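Local structure of DUF7790 domain-containing protein (Leptospira interrogans serogroup Icterohaemorrhagiae serovar copenhageni, 6ULO) at residues 52-57 with 167-172; 73-78 with 220-225; 79-84 with 176-181; 105-110 with 180-185. The protein is of unknown function but belongs to a family grouped with the NADP-binding Rossmann folds, and is probably held in the membrane by a transmembrane helix. One frame throughout, in Å; residues are numbered along the deposited sequence.

Contact 1: residues 52-57 with 167-172; sequences RLDLLI and YNYKMF
Arg-52 lays its guanidinium flat on the ring of Tyr-167, the two planes only 5° apart. This is both a stack and a cation-pi contact: CZ of Arg-52 stands 3.7 Å from the centroid of the Tyr-167 ring, Arg-52 NE sits over the middle of that ring, and Arg-52 CD lies beside Tyr-167 CE2 and CZ. The arginine chain is bent at both chi2 and chi3, which folds CD and NE back toward Asp-54 in the same segment.

The charge is answered there by a side-on salt bridge. Arg-52 NE meets Asp-54 OD1 on its syn lone pair at 3.0 Å, while Arg-52 NH2 reaches Asp-54 OD2 at 2.9 Å in a nearly straight bond (172°). NH1 goes to Pro-266 O, so all three guanidinium nitrogens are engaged, and the group is fixed in rotation as a flat plate for the tyrosine.

Tyr-167 and Tyr-169 sit where helix 139-166 gives way to loop. Asn-168, with positive phi, is the C-prime residue of the Schellman motif that ends this helix, and the tyrosines on either side of it in sequence both meet the 3-10 segment 53-56 and its flanking residues.

Tyr-169 receives a CH-pi contact: Asp-54 CB lies 3.4 Å from the centroid of its ring, nearly on the normal, with the carboxylate plane roughly parallel to the ring. Ile-57 adds apolar packing, its CD1 3.9 Å from Tyr-169 CB.

A water bridges the polar ends, donating to Asp-54 OD1 (2.7 Å) and accepting from Tyr-169 OH (2.7 Å).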
# COMPACT_ATOMS: atom_id res chain seq x y z
N ARG A 52 -5.15 -5.53 12.27
CA ARG A 52 -4.90 -4.54 13.29
C ARG A 52 -4.12 -3.37 12.73
O ARG A 52 -3.28 -2.78 13.42
CB ARG A 52 -4.24 -5.13 14.54
CG ARG A 52 -5.15 -6.13 15.30
CD ARG A 52 -6.48 -5.51 15.76
NE ARG A 52 -6.36 -4.18 16.34
CZ ARG A 52 -5.96 -3.91 17.60
NH1 ARG A 52 -5.60 -4.90 18.42
NH2 ARG A 52 -5.91 -2.65 18.03
N LEU A 53 -4.45 -2.94 11.51
CA LEU A 53 -3.77 -1.78 10.94
C LEU A 53 -4.01 -0.53 11.76
O LEU A 53 -3.23 0.41 11.68
CB LEU A 53 -4.19 -1.57 9.49
CG LEU A 53 -3.76 -2.69 8.56
CD1 LEU A 53 -4.56 -2.63 7.25
CD2 LEU A 53 -2.25 -2.61 8.29
N ASP A 54 -5.09 -0.50 12.57
CA ASP A 54 -5.33 0.66 13.40
C ASP A 54 -4.19 0.93 14.38
O ASP A 54 -4.05 2.07 14.83
CB ASP A 54 -6.64 0.51 14.19
CG ASP A 54 -6.71 -0.75 15.04
OD1 ASP A 54 -6.60 -1.87 14.49
OD2 ASP A 54 -6.88 -0.61 16.27
N LEU A 55 -3.38 -0.08 14.71
CA LEU A 55 -2.22 0.18 15.57
C LEU A 55 -1.25 1.16 14.93
O LEU A 55 -0.43 1.75 15.63
CB LEU A 55 -1.49 -1.12 15.87
CG LEU A 55 -2.31 -2.13 16.69
CD1 LEU A 55 -1.54 -3.46 16.74
CD2 LEU A 55 -2.59 -1.60 18.10
N LEU A 56 -1.32 1.34 13.62
CA LEU A 56 -0.41 2.26 12.93
C LEU A 56 -0.82 3.71 13.08
O LEU A 56 0.01 4.59 12.82
CB LEU A 56 -0.40 1.92 11.44
CG LEU A 56 0.10 0.52 11.08
CD1 LEU A 56 -0.11 0.27 9.61
CD2 LEU A 56 1.57 0.33 11.49
N ILE A 57 -2.10 3.99 13.42
CA ILE A 57 -2.60 5.36 13.37
C ILE A 57 -1.67 6.37 14.04
O ILE A 57 -1.34 7.38 13.40
CB ILE A 57 -4.04 5.43 13.87
CG1 ILE A 57 -4.98 4.67 12.93
CG2 ILE A 57 -4.47 6.92 14.01
CD1 ILE A 57 -6.37 4.47 13.53
N TYR A 167 -12.72 -1.83 17.25
CA TYR A 167 -11.63 -1.06 17.81
C TYR A 167 -11.88 0.43 17.77
O TYR A 167 -11.00 1.20 18.15
CB TYR A 167 -10.30 -1.42 17.14
CG TYR A 167 -9.96 -2.87 17.35
CD1 TYR A 167 -9.53 -3.32 18.60
CD2 TYR A 167 -10.12 -3.81 16.35
CE1 TYR A 167 -9.23 -4.65 18.81
CE2 TYR A 167 -9.83 -5.14 16.56
CZ TYR A 167 -9.37 -5.56 17.77
OH TYR A 167 -9.10 -6.88 17.96
N ASN A 168 -13.06 0.85 17.32
CA ASN A 168 -13.48 2.25 17.40
C ASN A 168 -12.47 3.18 16.72
O ASN A 168 -11.91 4.08 17.34
CB ASN A 168 -13.77 2.72 18.83
CG ASN A 168 -14.44 4.10 18.88
OD1 ASN A 168 -15.04 4.55 17.90
ND2 ASN A 168 -14.32 4.79 20.01
N TYR A 169 -12.29 2.97 15.42
CA TYR A 169 -11.44 3.87 14.66
C TYR A 169 -12.07 4.14 13.30
O TYR A 169 -12.91 3.38 12.82
CB TYR A 169 -10.02 3.33 14.48
CG TYR A 169 -9.92 2.07 13.64
CD1 TYR A 169 -9.59 2.13 12.28
CD2 TYR A 169 -10.11 0.81 14.23
CE1 TYR A 169 -9.45 0.98 11.53
CE2 TYR A 169 -10.00 -0.34 13.49
CZ TYR A 169 -9.66 -0.26 12.13
OH TYR A 169 -9.51 -1.40 11.37
N LYS A 170 -11.64 5.25 12.69
CA LYS A 170 -12.06 5.63 11.35
C LYS A 170 -11.13 5.04 10.31
O LYS A 170 -9.90 5.04 10.49
CB LYS A 170 -12.02 7.14 11.22
CG LYS A 170 -13.03 7.87 12.10
CD LYS A 170 -12.75 9.38 12.04
CE LYS A 170 -13.78 10.18 12.80
NZ LYS A 170 -13.65 11.65 12.65
N MET A 171 -11.70 4.60 9.18
CA MET A 171 -10.88 4.24 8.03
C MET A 171 -11.70 4.58 6.77
O MET A 171 -12.89 4.92 6.86
CB MET A 171 -10.37 2.78 8.13
CG MET A 171 -11.47 1.72 8.34
SD MET A 171 -12.29 1.17 6.84
CE MET A 171 -10.96 0.30 6.03
N PHE A 172 -11.04 4.57 5.60
CA PHE A 172 -11.65 5.21 4.43
C PHE A 172 -12.93 4.55 3.96
O PHE A 172 -13.68 5.18 3.20
CB PHE A 172 -10.63 5.33 3.27
CG PHE A 172 -10.56 4.12 2.35
CD1 PHE A 172 -11.18 4.12 1.10
CD2 PHE A 172 -9.82 3.00 2.71
CE1 PHE A 172 -11.10 3.02 0.27
CE2 PHE A 172 -9.74 1.90 1.88
CZ PHE A 172 -10.37 1.90 0.64
O HOH W 1 -8.56 -3.15 13.12

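Contact 2: residues 73-78 with 220-225; sequences EQNLTI and IIYFSN
In the beta-alpha-beta crossover that joins strand 66-69 to strand 86-91, the connecting helix 74-82 turns Gln-74, Asn-75 and Ile-78 onto Tyr-222 and Ile-220 of strand 218-222, the parallel neighbour of strand 66-69 on the side away from 86-91. Helix and strand run nearly antiparallel, their short axes at 156° and 10.4 Å apart at the closest, so side chains fill the layer between them.

Tyr-222 is the main bridge. Its chi1 of 166° sets CG anti to the backbone N, and the hydroxyl at the far end of the ring meets Gln-74. Gln-74 NE2 donates to Tyr-222 OH at 2.9 Å in an almost straight bond (170°), the oxygen lying in the amide plane while amide and ring stand steeply to each other. The same hydroxyl is also hydrogen-bonded to Glu-50 OE1, so this buried oxygen has two partners. Asn-75 brings OD1 to 3.1 Å from Tyr-222 CD2; its polar bonds lie elsewhere, OD1 to Tyr-67 OH and ND2 to Val-70 O and Ser-72 O, which hold the amide in place.

Farther along, the packing is apolar. Ile-78 divides its branches: CD1 rests 3.9 Å from Tyr-222 CD1, while CG2 meets Ile-220 CD1, also at 3.9 Å. Tyr-67, on neighbouring strand 66-69, touches all three.

All five touching residues are buried close to the centre of the chain. Five parallel strands in the order 3-2-1-4-5, with a crossover helix after strand 66-69, are consistent with the Rossmann-like clan.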
# COMPACT_ATOMS: atom_id res chain seq x y z
N GLU A 73 -6.16 -2.46 -1.07
CA GLU A 73 -6.91 -1.39 -0.42
C GLU A 73 -6.36 -0.95 0.92
O GLU A 73 -6.62 0.19 1.35
CB GLU A 73 -8.41 -1.77 -0.24
CG GLU A 73 -9.16 -1.75 -1.55
CD GLU A 73 -10.49 -2.43 -1.34
OE1 GLU A 73 -10.53 -3.68 -1.45
OE2 GLU A 73 -11.47 -1.74 -1.02
N GLN A 74 -5.59 -1.80 1.60
CA GLN A 74 -5.04 -1.38 2.89
C GLN A 74 -4.13 -0.16 2.73
O GLN A 74 -3.97 0.62 3.67
CB GLN A 74 -4.31 -2.52 3.60
CG GLN A 74 -2.96 -2.91 3.01
CD GLN A 74 -3.03 -3.96 1.95
OE1 GLN A 74 -3.88 -3.93 1.06
NE2 GLN A 74 -2.08 -4.90 1.97
N ASN A 75 -3.54 0.03 1.54
CA ASN A 75 -2.73 1.21 1.28
C ASN A 75 -3.56 2.48 1.31
O ASN A 75 -3.06 3.54 1.71
CB ASN A 75 -2.07 1.07 -0.08
CG ASN A 75 -1.03 -0.04 -0.06
OD1 ASN A 75 0.03 0.11 0.55
ND2 ASN A 75 -1.32 -1.14 -0.74
N LEU A 76 -4.80 2.40 0.84
CA LEU A 76 -5.68 3.57 0.87
C LEU A 76 -6.05 3.91 2.31
O LEU A 76 -6.13 5.08 2.68
CB LEU A 76 -6.90 3.33 -0.01
CG LEU A 76 -6.54 2.91 -1.44
CD1 LEU A 76 -7.81 2.71 -2.24
CD2 LEU A 76 -5.65 3.91 -2.17
N THR A 77 -6.26 2.88 3.15
CA THR A 77 -6.48 3.15 4.57
C THR A 77 -5.32 3.93 5.16
O THR A 77 -5.52 4.96 5.83
CB THR A 77 -6.68 1.83 5.30
OG1 THR A 77 -7.89 1.25 4.80
CG2 THR A 77 -6.79 2.02 6.81
N ILE A 78 -4.08 3.45 4.95
CA ILE A 78 -2.96 4.08 5.62
C ILE A 78 -2.71 5.47 5.03
O ILE A 78 -2.42 6.43 5.76
CB ILE A 78 -1.71 3.19 5.50
CG1 ILE A 78 -1.96 1.81 6.11
CG2 ILE A 78 -0.50 3.86 6.10
CD1 ILE A 78 -0.84 0.78 5.84
N ILE A 220 5.78 7.49 3.36
CA ILE A 220 5.55 6.13 3.84
C ILE A 220 5.87 5.16 2.72
O ILE A 220 5.45 5.37 1.57
CB ILE A 220 4.07 5.91 4.25
CG1 ILE A 220 3.68 6.77 5.46
CG2 ILE A 220 3.82 4.40 4.56
CD1 ILE A 220 2.24 6.69 5.83
N ILE A 221 6.59 4.09 3.05
CA ILE A 221 6.68 2.93 2.17
C ILE A 221 6.16 1.71 2.92
O ILE A 221 6.61 1.42 4.04
CB ILE A 221 8.08 2.75 1.54
CG1 ILE A 221 8.03 1.65 0.49
CG2 ILE A 221 9.17 2.51 2.60
CD1 ILE A 221 9.20 1.67 -0.46
N TYR A 222 5.16 1.03 2.34
CA TYR A 222 4.52 -0.12 2.97
C TYR A 222 4.92 -1.39 2.24
O TYR A 222 4.73 -1.51 1.02
CB TYR A 222 2.99 0.08 2.94
CG TYR A 222 2.19 -1.18 3.26
CD1 TYR A 222 1.96 -1.59 4.60
CD2 TYR A 222 1.66 -1.96 2.25
CE1 TYR A 222 1.20 -2.73 4.87
CE2 TYR A 222 0.88 -3.09 2.53
CZ TYR A 222 0.67 -3.47 3.84
OH TYR A 222 -0.07 -4.59 4.08
N PHE A 223 5.47 -2.35 2.99
CA PHE A 223 5.92 -3.62 2.46
C PHE A 223 5.03 -4.79 2.81
O PHE A 223 5.35 -5.91 2.42
CB PHE A 223 7.33 -3.96 2.96
CG PHE A 223 8.38 -2.97 2.52
CD1 PHE A 223 8.55 -2.64 1.17
CD2 PHE A 223 9.24 -2.38 3.46
CE1 PHE A 223 9.57 -1.75 0.78
CE2 PHE A 223 10.25 -1.51 3.06
CZ PHE A 223 10.41 -1.20 1.74
N SER A 224 3.97 -4.60 3.61
CA SER A 224 3.26 -5.75 4.17
C SER A 224 4.28 -6.67 4.82
O SER A 224 5.23 -6.16 5.42
CB SER A 224 2.37 -6.40 3.09
OG SER A 224 1.61 -7.47 3.64
N ASN A 225 4.15 -7.98 4.66
CA ASN A 225 5.19 -8.90 5.13
C ASN A 225 6.04 -9.41 3.98
O ASN A 225 6.65 -10.48 4.09
CB ASN A 225 4.60 -10.06 5.96
CG ASN A 225 3.85 -11.06 5.12
OD1 ASN A 225 3.12 -10.67 4.18
ND2 ASN A 225 3.99 -12.36 5.44

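Contact 3: residues 79-84 with 176-181; sequences AAWAKS and DEQYSY
The Trp-81 indole meets Gln-178 at its edge, where the amide of Gln-178 comes up close to the ring plane and is turned almost perpendicular to it (83°). Gln-178 OE1 is 3.2 Å from Trp-81 NE1 and 3.3 Å from Trp-81 CD1, although the indole N-H has its hydrogen bond with Lys-170 O. Around the same indole, Tyr-169, Ile-57 and Val-60 pack in.

The other flat group, the Tyr-181 ring, has Ser-84 O at its edge. Tyr-181 CG is anti to the backbone N (chi1 -175°). At the far end of the ring, Tyr-181 OH donates to Ser-84 O at 2.6 Å, approaching from above the carbonyl plane, and Tyr-181 CZ comes within 3.5 Å of Lys-83 CA.

That backbone is a Schellman motif: Lys-83, with positive phi, is the C-prime residue, Ser-84 N bonding to Ala-79 O and Lys-83 N to Ala-80 O. The tyrosine hydroxyl thus binds the chain just beyond the helix terminus, on the way into strand 86-91.

Between the two aromatic contacts the helices come close, Ala-80 CB facing Gln-178 CB at 4.2 Å. The small side chain of Ala-80 allows its CA to lie 5.8 Å from Gln-178 CA.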
# COMPACT_ATOMS: atom_id res chain seq x y z
N ALA A 79 -2.83 5.60 3.70
CA ALA A 79 -2.60 6.89 3.04
C ALA A 79 -3.61 7.94 3.48
O ALA A 79 -3.27 9.13 3.57
CB ALA A 79 -2.65 6.73 1.52
N ALA A 80 -4.87 7.54 3.73
CA ALA A 80 -5.83 8.52 4.22
C ALA A 80 -5.44 9.02 5.60
O ALA A 80 -5.55 10.22 5.90
CB ALA A 80 -7.24 7.92 4.22
N TRP A 81 -5.00 8.11 6.48
CA TRP A 81 -4.53 8.53 7.80
C TRP A 81 -3.34 9.48 7.67
O TRP A 81 -3.23 10.47 8.42
CB TRP A 81 -4.11 7.31 8.60
CG TRP A 81 -5.22 6.37 8.98
CD1 TRP A 81 -6.55 6.67 9.04
CD2 TRP A 81 -5.10 4.99 9.31
NE1 TRP A 81 -7.28 5.55 9.42
CE2 TRP A 81 -6.40 4.51 9.59
CE3 TRP A 81 -4.02 4.11 9.41
CZ2 TRP A 81 -6.63 3.19 9.99
CZ3 TRP A 81 -4.25 2.78 9.76
CH2 TRP A 81 -5.54 2.35 10.08
N ALA A 82 -2.42 9.16 6.76
CA ALA A 82 -1.23 9.98 6.57
C ALA A 82 -1.51 11.27 5.83
O ALA A 82 -0.67 12.18 5.87
CB ALA A 82 -0.19 9.16 5.80
N LYS A 83 -2.67 11.40 5.18
CA LYS A 83 -2.90 12.51 4.25
C LYS A 83 -1.77 12.58 3.22
O LYS A 83 -1.20 13.65 2.94
CB LYS A 83 -3.13 13.83 4.98
CG LYS A 83 -4.34 13.77 5.89
CD LYS A 83 -4.56 15.05 6.64
CE LYS A 83 -5.74 14.90 7.59
NZ LYS A 83 -6.15 16.22 8.13
N SER A 84 -1.47 11.44 2.62
CA SER A 84 -0.47 11.40 1.56
C SER A 84 -0.86 12.29 0.38
O SER A 84 -2.03 12.38 0.01
CB SER A 84 -0.30 9.96 1.08
OG SER A 84 -0.02 9.07 2.14
N ASP A 176 -16.79 9.19 6.32
CA ASP A 176 -17.05 10.02 5.14
C ASP A 176 -15.85 10.91 4.79
O ASP A 176 -15.52 11.06 3.61
CB ASP A 176 -18.30 10.89 5.37
CG ASP A 176 -19.60 10.10 5.33
OD1 ASP A 176 -19.65 9.01 4.73
OD2 ASP A 176 -20.60 10.61 5.89
N GLU A 177 -15.21 11.53 5.78
CA GLU A 177 -14.11 12.44 5.48
C GLU A 177 -12.92 11.69 4.89
O GLU A 177 -12.33 12.13 3.90
CB GLU A 177 -13.70 13.22 6.72
CG GLU A 177 -12.67 14.29 6.42
CD GLU A 177 -12.27 15.07 7.66
OE1 GLU A 177 -12.63 14.64 8.78
OE2 GLU A 177 -11.58 16.10 7.52
N GLN A 178 -12.56 10.53 5.46
CA GLN A 178 -11.44 9.77 4.92
C GLN A 178 -11.77 9.19 3.55
O GLN A 178 -10.92 9.18 2.66
CB GLN A 178 -10.95 8.72 5.93
CG GLN A 178 -10.34 9.37 7.16
CD GLN A 178 -9.78 8.40 8.17
OE1 GLN A 178 -9.59 7.21 7.87
NE2 GLN A 178 -9.51 8.90 9.37
N TYR A 179 -13.01 8.77 3.35
CA TYR A 179 -13.43 8.34 2.02
C TYR A 179 -13.26 9.46 1.01
O TYR A 179 -12.69 9.28 -0.08
CB TYR A 179 -14.89 7.85 2.03
CG TYR A 179 -15.28 7.41 0.63
CD1 TYR A 179 -14.89 6.17 0.15
CD2 TYR A 179 -15.97 8.26 -0.23
CE1 TYR A 179 -15.16 5.78 -1.14
CE2 TYR A 179 -16.26 7.87 -1.51
CZ TYR A 179 -15.85 6.63 -1.97
OH TYR A 179 -16.10 6.23 -3.27
N SER A 180 -13.75 10.66 1.36
CA SER A 180 -13.67 11.79 0.45
C SER A 180 -12.23 12.14 0.11
O SER A 180 -11.92 12.52 -1.03
CB SER A 180 -14.36 12.99 1.09
OG SER A 180 -14.30 14.08 0.22
N TYR A 181 -11.31 11.99 1.07
CA TYR A 181 -9.90 12.29 0.82
C TYR A 181 -9.33 11.35 -0.23
O TYR A 181 -8.65 11.78 -1.18
CB TYR A 181 -9.11 12.18 2.13
CG TYR A 181 -7.67 12.59 1.97
CD1 TYR A 181 -7.29 13.93 2.08
CD2 TYR A 181 -6.69 11.67 1.63
CE1 TYR A 181 -5.97 14.32 1.89
CE2 TYR A 181 -5.38 12.08 1.40
CZ TYR A 181 -5.04 13.38 1.56
OH TYR A 181 -3.75 13.81 1.34

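Contact 4: residues 105-110 with 180-185; sequences LFLQKS and SYIRKL
Arg-183 packs tightly against the last turn of helix 94-109, while the neighbouring Lys-109 runs off into solvent. The arginine chain is extended from CG to NE, with CG anti to the backbone N (chi1 178°), and carries the guanidinium across to the carbonyls of the helix's last turn. Arg-183 NE donates to Leu-107 O at 2.9 Å, lying in both the carbonyl and the guanidinium planes, though bent at hydrogen (137°). Arg-183 NH2 donates to Gln-108 O, also 2.9 Å, from above that carbonyl's plane. Leu-107 O accepts from Ser-110 N as well, so two donors grip it. Ser-110 O crowds Arg-183 CD at 3.1 Å; its hydrogen bond comes from Tyr-179 OH.

Beneath this polar patch the buried side closes with Leu-107 CD1 against Ile-182 CG2 at 3.7 Å, backed by Phe-116. Gln-108 NE2 adds a bond to Ala-186 O, farther along the partner helix.

The outer side is looser: exposed Lys-109 comes no nearer to Arg-183 than 4.3 Å, from its backbone C to NH2.

The short helix axes cross at -110°, 8.7 Å apart. A positive charge here probably interacts favourably with the partial negative charge at the C-terminal end of helix 94-109, in helix-to-helix packing made through a long side chain at a helix C-terminus.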
# COMPACT_ATOMS: atom_id res chain seq x y z
N LEU A 105 -11.19 3.34 -10.47
CA LEU A 105 -12.35 3.69 -11.29
C LEU A 105 -13.61 3.74 -10.44
O LEU A 105 -14.41 4.69 -10.55
CB LEU A 105 -12.49 2.64 -12.39
CG LEU A 105 -13.73 2.72 -13.28
CD1 LEU A 105 -13.82 4.02 -14.08
CD2 LEU A 105 -13.76 1.48 -14.22
N PHE A 106 -13.79 2.75 -9.54
CA PHE A 106 -14.98 2.76 -8.69
C PHE A 106 -14.98 3.96 -7.75
O PHE A 106 -16.02 4.59 -7.54
CB PHE A 106 -15.09 1.48 -7.88
CG PHE A 106 -15.37 0.23 -8.66
CD1 PHE A 106 -15.70 0.25 -10.01
CD2 PHE A 106 -15.32 -1.01 -8.00
CE1 PHE A 106 -15.97 -0.92 -10.68
CE2 PHE A 106 -15.59 -2.19 -8.66
CZ PHE A 106 -15.93 -2.15 -10.02
N LEU A 107 -13.83 4.33 -7.19
CA LEU A 107 -13.75 5.52 -6.35
C LEU A 107 -14.16 6.76 -7.13
O LEU A 107 -14.93 7.59 -6.63
CB LEU A 107 -12.32 5.72 -5.82
CG LEU A 107 -11.90 4.73 -4.73
CD1 LEU A 107 -10.37 4.79 -4.56
CD2 LEU A 107 -12.61 5.07 -3.40
N GLN A 108 -13.62 6.92 -8.35
CA GLN A 108 -13.98 8.08 -9.16
C GLN A 108 -15.48 8.22 -9.35
O GLN A 108 -16.01 9.33 -9.32
CB GLN A 108 -13.28 8.01 -10.52
CG GLN A 108 -11.76 8.21 -10.40
CD GLN A 108 -11.03 7.89 -11.66
OE1 GLN A 108 -11.55 7.16 -12.52
NE2 GLN A 108 -9.82 8.40 -11.78
N LYS A 109 -16.18 7.10 -9.54
CA LYS A 109 -17.59 7.14 -9.86
C LYS A 109 -18.49 7.08 -8.64
O LYS A 109 -19.69 7.28 -8.78
CB LYS A 109 -17.93 5.98 -10.80
CG LYS A 109 -17.21 6.08 -12.15
CD LYS A 109 -17.55 7.34 -12.87
CE LYS A 109 -16.91 7.31 -14.25
NZ LYS A 109 -17.29 8.48 -15.05
N SER A 110 -17.97 6.82 -7.45
CA SER A 110 -18.78 6.53 -6.25
C SER A 110 -18.76 7.75 -5.33
O SER A 110 -17.78 7.98 -4.62
CB SER A 110 -18.24 5.29 -5.55
OG SER A 110 -18.46 4.13 -6.32
N SER A 180 -13.75 10.66 1.36
CA SER A 180 -13.67 11.79 0.45
C SER A 180 -12.23 12.14 0.11
O SER A 180 -11.92 12.52 -1.03
CB SER A 180 -14.36 12.99 1.09
OG SER A 180 -14.30 14.08 0.22
N TYR A 181 -11.31 11.99 1.07
CA TYR A 181 -9.90 12.29 0.82
C TYR A 181 -9.33 11.35 -0.23
O TYR A 181 -8.65 11.78 -1.18
CB TYR A 181 -9.11 12.18 2.13
CG TYR A 181 -7.67 12.59 1.97
CD1 TYR A 181 -7.29 13.93 2.08
CD2 TYR A 181 -6.69 11.67 1.63
CE1 TYR A 181 -5.97 14.32 1.89
CE2 TYR A 181 -5.38 12.08 1.40
CZ TYR A 181 -5.04 13.38 1.56
OH TYR A 181 -3.75 13.81 1.34
N ILE A 182 -9.59 10.05 -0.08
CA ILE A 182 -9.12 9.07 -1.06
C ILE A 182 -9.79 9.28 -2.41
O ILE A 182 -9.13 9.22 -3.47
CB ILE A 182 -9.34 7.64 -0.51
CG1 ILE A 182 -8.39 7.39 0.68
CG2 ILE A 182 -9.17 6.58 -1.59
CD1 ILE A 182 -6.89 7.51 0.34
N ARG A 183 -11.10 9.56 -2.42
CA ARG A 183 -11.77 9.79 -3.69
C ARG A 183 -11.21 11.01 -4.41
O ARG A 183 -11.08 11.00 -5.64
CB ARG A 183 -13.27 9.96 -3.45
CG ARG A 183 -14.01 10.25 -4.77
CD ARG A 183 -15.50 10.11 -4.66
NE ARG A 183 -16.15 10.18 -5.98
CZ ARG A 183 -16.92 11.18 -6.37
NH1 ARG A 183 -17.15 12.20 -5.54
NH2 ARG A 183 -17.47 11.14 -7.58
N LYS A 184 -10.87 12.05 -3.66
CA LYS A 184 -10.29 13.24 -4.27
C LYS A 184 -8.98 12.90 -4.97
O LYS A 184 -8.77 13.27 -6.14
CB LYS A 184 -10.06 14.31 -3.20
CG LYS A 184 -9.47 15.59 -3.79
CD LYS A 184 -9.16 16.60 -2.73
CE LYS A 184 -8.66 17.91 -3.28
NZ LYS A 184 -7.91 18.64 -2.23
N LEU A 185 -8.10 12.15 -4.31
CA LEU A 185 -6.88 11.68 -4.98
C LEU A 185 -7.20 10.87 -6.22
O LEU A 185 -6.53 11.01 -7.26
CB LEU A 185 -6.02 10.86 -4.02
CG LEU A 185 -5.50 11.59 -2.78
CD1 LEU A 185 -4.61 10.62 -1.95
CD2 LEU A 185 -4.71 12.86 -3.15

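How the contacts relate
Helix 74-82 touches all four contacts: contact 2 faces its first turns toward the sheet, contact 3 takes its last turn and exit, and Leu-76 of contact 2 packs on Ile-182 and Leu-107 of contact 4. Contacts 2 and 3 also meet directly, Ile-220 CD1 lying 3.5 Å from Ala-82 CB. Contacts 3 and 4, with centres about 10 Å apart, share helix 176-187, and Ala-80 CB of contact 3 lies 3.8 Å from Ile-182 CG1 of contact 4. Contact 1, nearer the surface, leans on contact 2 through Phe-172 CD2, 3.3 Å from Thr-77 OG1. Contact 2 lies deepest, its centre about 3 Å from the chain's centre; no ligand site can be assigned from this structure.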